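Local structure of outer surface protein (1X7F) at residues 233-236 against 237-241; 258-261 against 262-266. The protein is of unknown function but is probably a 6-phospho-N-acetylmuramidase, with a parallel barrel-like domain and a second domain built on a mixed sheet. One frame throughout, in Å; residues are numbered along the deposited sequence.

Contact 1 of 2, residues 233-236 against 237-241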
ATOM      1  N   VAL A 233      -0.866  -7.798  -1.159  1.00 35.06           N
ATOM      2  CA  VAL A 233      -1.975  -7.569  -0.222  1.00 35.34           C
ATOM      3  C   VAL A 233      -1.633  -6.445   0.773  1.00 35.27           C
ATOM      4  O   VAL A 233      -2.443  -5.558   1.018  1.00 36.03           O
ATOM      5  CB  VAL A 233      -2.401  -8.894   0.482  1.00 35.70           C
ATOM      6  CG1 VAL A 233      -3.506  -8.658   1.498  1.00 33.69           C
ATOM      7  CG2 VAL A 233      -2.863  -9.909  -0.592  1.00 33.84           C
ATOM      8  N   GLN A 234      -0.420  -6.474   1.306  1.00 34.29           N
ATOM      9  CA  GLN A 234       0.115  -5.356   2.077  1.00 34.93           C
ATOM     10  C   GLN A 234      -0.021  -3.997   1.376  1.00 34.87           C
ATOM     11  O   GLN A 234      -0.466  -3.037   1.988  1.00 35.66           O
ATOM     12  CB  GLN A 234       1.591  -5.605   2.405  1.00 34.76           C
ATOM     13  CG  GLN A 234       1.896  -6.895   3.134  1.00 33.14           C
ATOM     14  CD  GLN A 234       3.400  -7.098   3.298  1.00 34.47           C
ATOM     15  OE1 GLN A 234       3.957  -8.122   2.888  1.00 36.58           O
ATOM     16  NE2 GLN A 234       4.050  -6.129   3.896  1.00 30.94           N
ATOM     17  N   ALA A 235       0.354  -3.928   0.096  1.00 35.92           N
ATOM     18  CA  ALA A 235       0.259  -2.694  -0.689  1.00 35.65           C
ATOM     19  C   ALA A 235      -1.186  -2.260  -0.910  1.00 35.69           C
ATOM     20  O   ALA A 235      -1.520  -1.081  -0.751  1.00 36.96           O
ATOM     21  CB  ALA A 235       0.979  -2.845  -2.020  1.00 34.50           C
ATOM     22  N   LYS A 236      -2.033  -3.210  -1.287  1.00 35.02           N
ATOM     23  CA  LYS A 236      -3.468  -2.984  -1.407  1.00 35.21           C
ATOM     24  C   LYS A 236      -4.002  -2.367  -0.121  1.00 34.98           C
ATOM     25  O   LYS A 236      -4.723  -1.377  -0.150  1.00 35.94           O
ATOM     26  CB  LYS A 236      -4.222  -4.301  -1.687  1.00 34.88           C
ATOM     27  CG  LYS A 236      -4.174  -4.811  -3.134  1.00 36.23           C
ATOM     28  CD  LYS A 236      -4.979  -6.135  -3.262  1.00 35.48           C
ATOM     29  CE  LYS A 236      -4.856  -6.731  -4.646  1.00 33.01           C
ATOM     30  NZ  LYS A 236      -5.933  -7.710  -4.949  1.00 34.29           N
ATOM     31  N   HIS A 237      -3.638  -2.952   1.015  1.00 34.93           N
ATOM     32  CA  HIS A 237      -4.138  -2.469   2.282  1.00 34.73           C
ATOM     33  C   HIS A 237      -3.730  -1.013   2.561  1.00 34.80           C
ATOM     34  O   HIS A 237      -4.594  -0.172   2.829  1.00 36.49           O
ATOM     35  CB  HIS A 237      -3.729  -3.410   3.410  1.00 34.59           C
ATOM     36  CG  HIS A 237      -4.332  -3.058   4.732  1.00 33.00           C
ATOM     37  ND1 HIS A 237      -3.829  -3.527   5.925  1.00 34.11           N
ATOM     38  CD2 HIS A 237      -5.396  -2.286   5.050  1.00 29.16           C
ATOM     39  CE1 HIS A 237      -4.556  -3.061   6.922  1.00 30.46           C
ATOM     40  NE2 HIS A 237      -5.512  -2.304   6.417  1.00 29.75           N
ATOM     41  N   LEU A 238      -2.438  -0.718   2.474  1.00 33.92           N
ATOM     42  CA  LEU A 238      -1.930   0.650   2.682  1.00 34.68           C
ATOM     43  C   LEU A 238      -2.640   1.723   1.833  1.00 34.34           C
ATOM     44  O   LEU A 238      -3.019   2.781   2.347  1.00 35.17           O
ATOM     45  CB  LEU A 238      -0.411   0.700   2.461  1.00 33.76           C
ATOM     46  CG  LEU A 238       0.459  -0.086   3.452  1.00 35.18           C
ATOM     47  CD1 LEU A 238       1.926   0.071   3.120  1.00 33.50           C
ATOM     48  CD2 LEU A 238       0.194   0.353   4.877  1.00 34.26           C
ATOM     49  N   TRP A 239      -2.824   1.439   0.550  1.00 33.43           N
ATOM     50  CA  TRP A 239      -3.524   2.348  -0.346  1.00 34.42           C
ATOM     51  C   TRP A 239      -5.013   2.427  -0.053  1.00 34.68           C
ATOM     52  O   TRP A 239      -5.605   3.496  -0.201  1.00 35.10           O
ATOM     53  CB  TRP A 239      -3.291   1.994  -1.826  1.00 34.46           C
ATOM     54  CG  TRP A 239      -1.917   2.356  -2.355  1.00 35.10           C
ATOM     55  CD1 TRP A 239      -1.200   3.495  -2.088  1.00 34.73           C
ATOM     56  CD2 TRP A 239      -1.130   1.604  -3.294  1.00 36.68           C
ATOM     57  NE1 TRP A 239      -0.007   3.476  -2.771  1.00 36.59           N
ATOM     58  CE2 TRP A 239       0.062   2.330  -3.524  1.00 36.53           C
ATOM     59  CE3 TRP A 239      -1.308   0.378  -3.965  1.00 36.60           C
ATOM     60  CZ2 TRP A 239       1.075   1.870  -4.376  1.00 34.98           C
ATOM     61  CZ3 TRP A 239      -0.301  -0.074  -4.816  1.00 35.95           C
ATOM     62  CH2 TRP A 239       0.882   0.664  -4.993  1.00 34.79           C
ATOM     63  N   ALA A 240      -5.621   1.315   0.365  1.00 34.53           N
ATOM     64  CA  ALA A 240      -7.061   1.313   0.702  1.00 34.15           C
ATOM     65  C   ALA A 240      -7.422   2.139   1.944  1.00 34.01           C
ATOM     66  O   ALA A 240      -8.569   2.532   2.096  1.00 34.28           O
ATOM     67  CB  ALA A 240      -7.614  -0.132   0.830  1.00 33.35           C
ATOM     68  N   THR A 241      -6.464   2.384   2.841  1.00 34.98           N
ATOM     69  CA  THR A 241      -6.729   3.236   4.018  1.00 34.72           C
ATOM     70  C   THR A 241      -7.071   4.671   3.584  1.00 35.17           C
ATOM     71  O   THR A 241      -7.750   5.400   4.300  1.00 35.57           O
ATOM     72  CB  THR A 241      -5.536   3.255   5.021  1.00 34.32           C
ATOM     73  OG1 THR A 241      -4.371   3.782   4.375  1.00 35.57           O
ATOM     74  CG2 THR A 241      -5.120   1.832   5.483  1.00 31.76           C
TER

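Contact 2 of 2, residues 258-261 against 262-266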
ATOM      1  N   GLU A 258       7.653 -10.571  -7.348  1.00 36.49           N
ATOM      2  CA  GLU A 258       7.095  -9.620  -6.363  1.00 35.78           C
ATOM      3  C   GLU A 258       7.007  -8.192  -6.903  1.00 36.12           C
ATOM      4  O   GLU A 258       5.990  -7.523  -6.722  1.00 35.35           O
ATOM      5  CB  GLU A 258       7.884  -9.636  -5.052  1.00 35.70           C
ATOM      6  CG  GLU A 258       7.664 -10.878  -4.200  1.00 34.46           C
ATOM      7  CD  GLU A 258       8.515 -10.863  -2.944  1.00 36.53           C
ATOM      8  OE1 GLU A 258       9.685 -10.413  -3.017  1.00 33.99           O
ATOM      9  OE2 GLU A 258       8.015 -11.297  -1.874  1.00 36.49           O
ATOM     10  N   LEU A 259       8.070  -7.736  -7.570  1.00 35.96           N
ATOM     11  CA  LEU A 259       8.062  -6.430  -8.240  1.00 37.06           C
ATOM     12  C   LEU A 259       6.943  -6.352  -9.277  1.00 36.92           C
ATOM     13  O   LEU A 259       6.266  -5.336  -9.378  1.00 37.70           O
ATOM     14  CB  LEU A 259       9.430  -6.099  -8.887  1.00 35.70           C
ATOM     15  CG  LEU A 259      10.664  -5.971  -7.959  1.00 36.91           C
ATOM     16  CD1 LEU A 259      11.972  -5.969  -8.775  1.00 32.58           C
ATOM     17  CD2 LEU A 259      10.616  -4.766  -6.979  1.00 31.82           C
ATOM     18  N   GLU A 260       6.742  -7.433 -10.024  1.00 37.26           N
ATOM     19  CA  GLU A 260       5.741  -7.473 -11.080  1.00 37.89           C
ATOM     20  C   GLU A 260       4.328  -7.401 -10.510  1.00 37.62           C
ATOM     21  O   GLU A 260       3.513  -6.618 -10.978  1.00 37.73           O
ATOM     22  CB  GLU A 260       5.916  -8.715 -11.955  1.00 36.78           C
ATOM     23  CG  GLU A 260       4.992  -8.742 -13.172  1.00 38.81           C
ATOM     24  CD  GLU A 260       4.967 -10.094 -13.866  1.00 41.67           C
ATOM     25  OE1 GLU A 260       4.748 -10.141 -15.099  1.00 47.03           O
ATOM     26  OE2 GLU A 260       5.170 -11.120 -13.174  1.00 48.31           O
ATOM     27  N   LYS A 261       4.059  -8.226  -9.499  1.00 37.91           N
ATOM     28  CA  LYS A 261       2.799  -8.219  -8.764  1.00 38.93           C
ATOM     29  C   LYS A 261       2.425  -6.832  -8.264  1.00 37.00           C
ATOM     30  O   LYS A 261       1.267  -6.426  -8.351  1.00 35.77           O
ATOM     31  CB  LYS A 261       2.876  -9.174  -7.560  1.00 38.65           C
ATOM     32  CG  LYS A 261       2.540 -10.608  -7.906  1.00 42.21           C
ATOM     33  CD  LYS A 261       2.674 -11.515  -6.682  1.00 41.76           C
ATOM     34  CE  LYS A 261       2.591 -12.986  -7.109  1.00 47.78           C
ATOM     35  NZ  LYS A 261       2.576 -13.915  -5.928  1.00 49.60           N
ATOM     36  N   LEU A 262       3.408  -6.136  -7.699  1.00 35.96           N
ATOM     37  CA  LEU A 262       3.192  -4.795  -7.171  1.00 34.81           C
ATOM     38  C   LEU A 262       2.941  -3.778  -8.280  1.00 34.71           C
ATOM     39  O   LEU A 262       2.048  -2.923  -8.149  1.00 34.55           O
ATOM     40  CB  LEU A 262       4.363  -4.369  -6.296  1.00 34.77           C
ATOM     41  CG  LEU A 262       4.458  -5.071  -4.941  1.00 34.28           C
ATOM     42  CD1 LEU A 262       5.805  -4.783  -4.331  1.00 32.85           C
ATOM     43  CD2 LEU A 262       3.332  -4.645  -3.993  1.00 33.02           C
ATOM     44  N   GLY A 263       3.704  -3.897  -9.369  1.00 33.02           N
ATOM     45  CA  GLY A 263       3.567  -3.017 -10.516  1.00 33.90           C
ATOM     46  C   GLY A 263       2.256  -3.221 -11.271  1.00 33.95           C
ATOM     47  O   GLY A 263       1.748  -2.299 -11.920  1.00 32.18           O
ATOM     48  N   ASN A 264       1.711  -4.431 -11.182  1.00 33.71           N
ATOM     49  CA  ASN A 264       0.458  -4.759 -11.851  1.00 35.24           C
ATOM     50  C   ASN A 264      -0.776  -4.159 -11.175  1.00 35.05           C
ATOM     51  O   ASN A 264      -1.819  -4.049 -11.790  1.00 35.30           O
ATOM     52  CB  ASN A 264       0.308  -6.277 -11.991  1.00 35.67           C
ATOM     53  CG  ASN A 264       1.169  -6.856 -13.107  1.00 38.80           C
ATOM     54  OD1 ASN A 264       1.779  -6.127 -13.893  1.00 42.06           O
ATOM     55  ND2 ASN A 264       1.219  -8.180 -13.181  1.00 42.82           N
ATOM     56  N   LEU A 265      -0.650  -3.775  -9.911  1.00 35.46           N
ATOM     57  CA  LEU A 265      -1.786  -3.290  -9.139  1.00 35.57           C
ATOM     58  C   LEU A 265      -2.335  -1.957  -9.649  1.00 36.44           C
ATOM     59  O   LEU A 265      -1.567  -1.097 -10.090  1.00 37.14           O
ATOM     60  CB  LEU A 265      -1.396  -3.124  -7.672  1.00 33.98           C
ATOM     61  CG  LEU A 265      -1.064  -4.345  -6.797  1.00 34.98           C
ATOM     62  CD1 LEU A 265      -0.664  -3.910  -5.409  1.00 29.87           C
ATOM     63  CD2 LEU A 265      -2.247  -5.299  -6.719  1.00 36.39           C
ATOM     64  N   ASN A 266      -3.660  -1.797  -9.570  1.00 36.28           N
ATOM     65  CA  ASN A 266      -4.296  -0.493  -9.656  1.00 37.35           C
ATOM     66  C   ASN A 266      -4.109   0.206  -8.312  1.00 37.54           C
ATOM     67  O   ASN A 266      -4.517  -0.297  -7.273  1.00 38.32           O
ATOM     68  CB  ASN A 266      -5.792  -0.620 -10.022  1.00 37.95           C
ATOM     69  CG  ASN A 266      -6.436   0.724 -10.410  1.00 38.90           C
ATOM     70  OD1 ASN A 266      -6.158   1.757  -9.810  1.00 42.18           O
ATOM     71  ND2 ASN A 266      -7.329   0.692 -11.390  1.00 40.48           N
TER

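Contact 1 of 2, residues 233-236 against 237-241
A235 and W239 meet one turn apart on helix 231-240, where A235 CB lies 4.1 Å from W239 CZ3 at the six-membered end of the indole. The same ring passes obliquely by the carbonyl of A235, with W239 CE3 3.5 Å from A235 O. The first torsion, with CG anti to the carbonyl carbon (chi1 -74°), carries the indole back along the helix, and the second turns its six-membered ring to A235. A235 O also accepts the backbone bond from W239 N at 3.1 Å, nearly straight at 171°. L238 repeats the pattern on the next face: its CG is 3.4 Å from Q234 O, the acceptor of L238 N. Two further i to i+4 bonds, H237 N to V233 O and A240 N to K236 O, belong to the same run, which T241 N to H237 O continues; the A240 bond is bent to 149°. T241 OG1 also bonds back to L238 O at 2.6 Å.

In the next shell, W239 NE1 bonds to D245 O, and V247 of strand 246-249 meets A235, L238 and W239. H237 bonds to H226 and Y374 through its two ring nitrogens, while K236 NZ forms a salt bridge with E368 and a hydrogen bond with Q271 O. The buried indole N-H and imidazole nitrogens thus all have partners, and bonds at both ring nitrogens should restrict rotation of the H237 ring.

Contact 2 of 2, residues 258-261 against 262-266
N264 folds back over the last turn of helix 256-264 and meets E260. Followed outward, its CB lies 3.4 Å from E260 O, and CG comes to 3.2 Å from that same oxygen. Both ends of the amide stay about as near E260 O, N264 OD1 at 3.4 Å and N264 ND2 at 3.5 Å; OD1 faces another acceptor there, and ND2 also meets E260 CG at 3.8 Å. CG of N264 stands anti to its own carbonyl carbon (chi1 -77°), and this turns the amide back toward the preceding turn. E260 takes the other course: CG anti to the backbone N (chi1 -174°) puts the methylene within reach of N264 ND2, and the extended chain carries the carboxylate past it. Carboxylate and amide planes are 48° apart, neither stacked nor coplanar.

The backbone bond from N264 N to E260 O is short, 2.8 Å, but clearly bent. L262 N to E258 O and G263 N to L259 O precede it, each i to i+4, and only a weak L265 N to L262 O bond follows. The two segments span most of helix 256-264 and its exit into loop. This helix comes after strand 246-249 of the parallel sheet, in the alternating beta-alpha order of a TIM-barrel-like domain, and L259 and L262 both touch I249 and F55 of its strands.

Two leucines lie over carbonyls of the preceding turn: L262 CG is 3.4 Å from E258 O, and L265 CG, just past the helix, sits 3.5 Å from K261 O. The charged ends look elsewhere. K261 NZ forms a salt bridge with E257, and the carboxylate of E258 accepts bonds from S206 OG and H207 N.

In the fold
Contact 1 closes at T241 before contact 2 opens at E258, and strand 246-249 runs between their helices, 231-240 and 256-264. Their centres are about 12 Å apart, and the two contacts touch directly: A235 CB packs 3.6 Å from L262 CD2, and K236 CE lies 3.6 Å from L265 CD2. L265 CD1 also reaches W239 CZ3 at 3.9 Å. Both contacts use the same strand, A235, L238 and W239 on V247, L259 and L262 on I249. Just beyond contact 2, the chain enters strand 270-276 of the mixed sheet, whose Q271 bonds to both K236 and N266, linking helix 231-240 and the loop that leaves helix 256-264 to the second sheet.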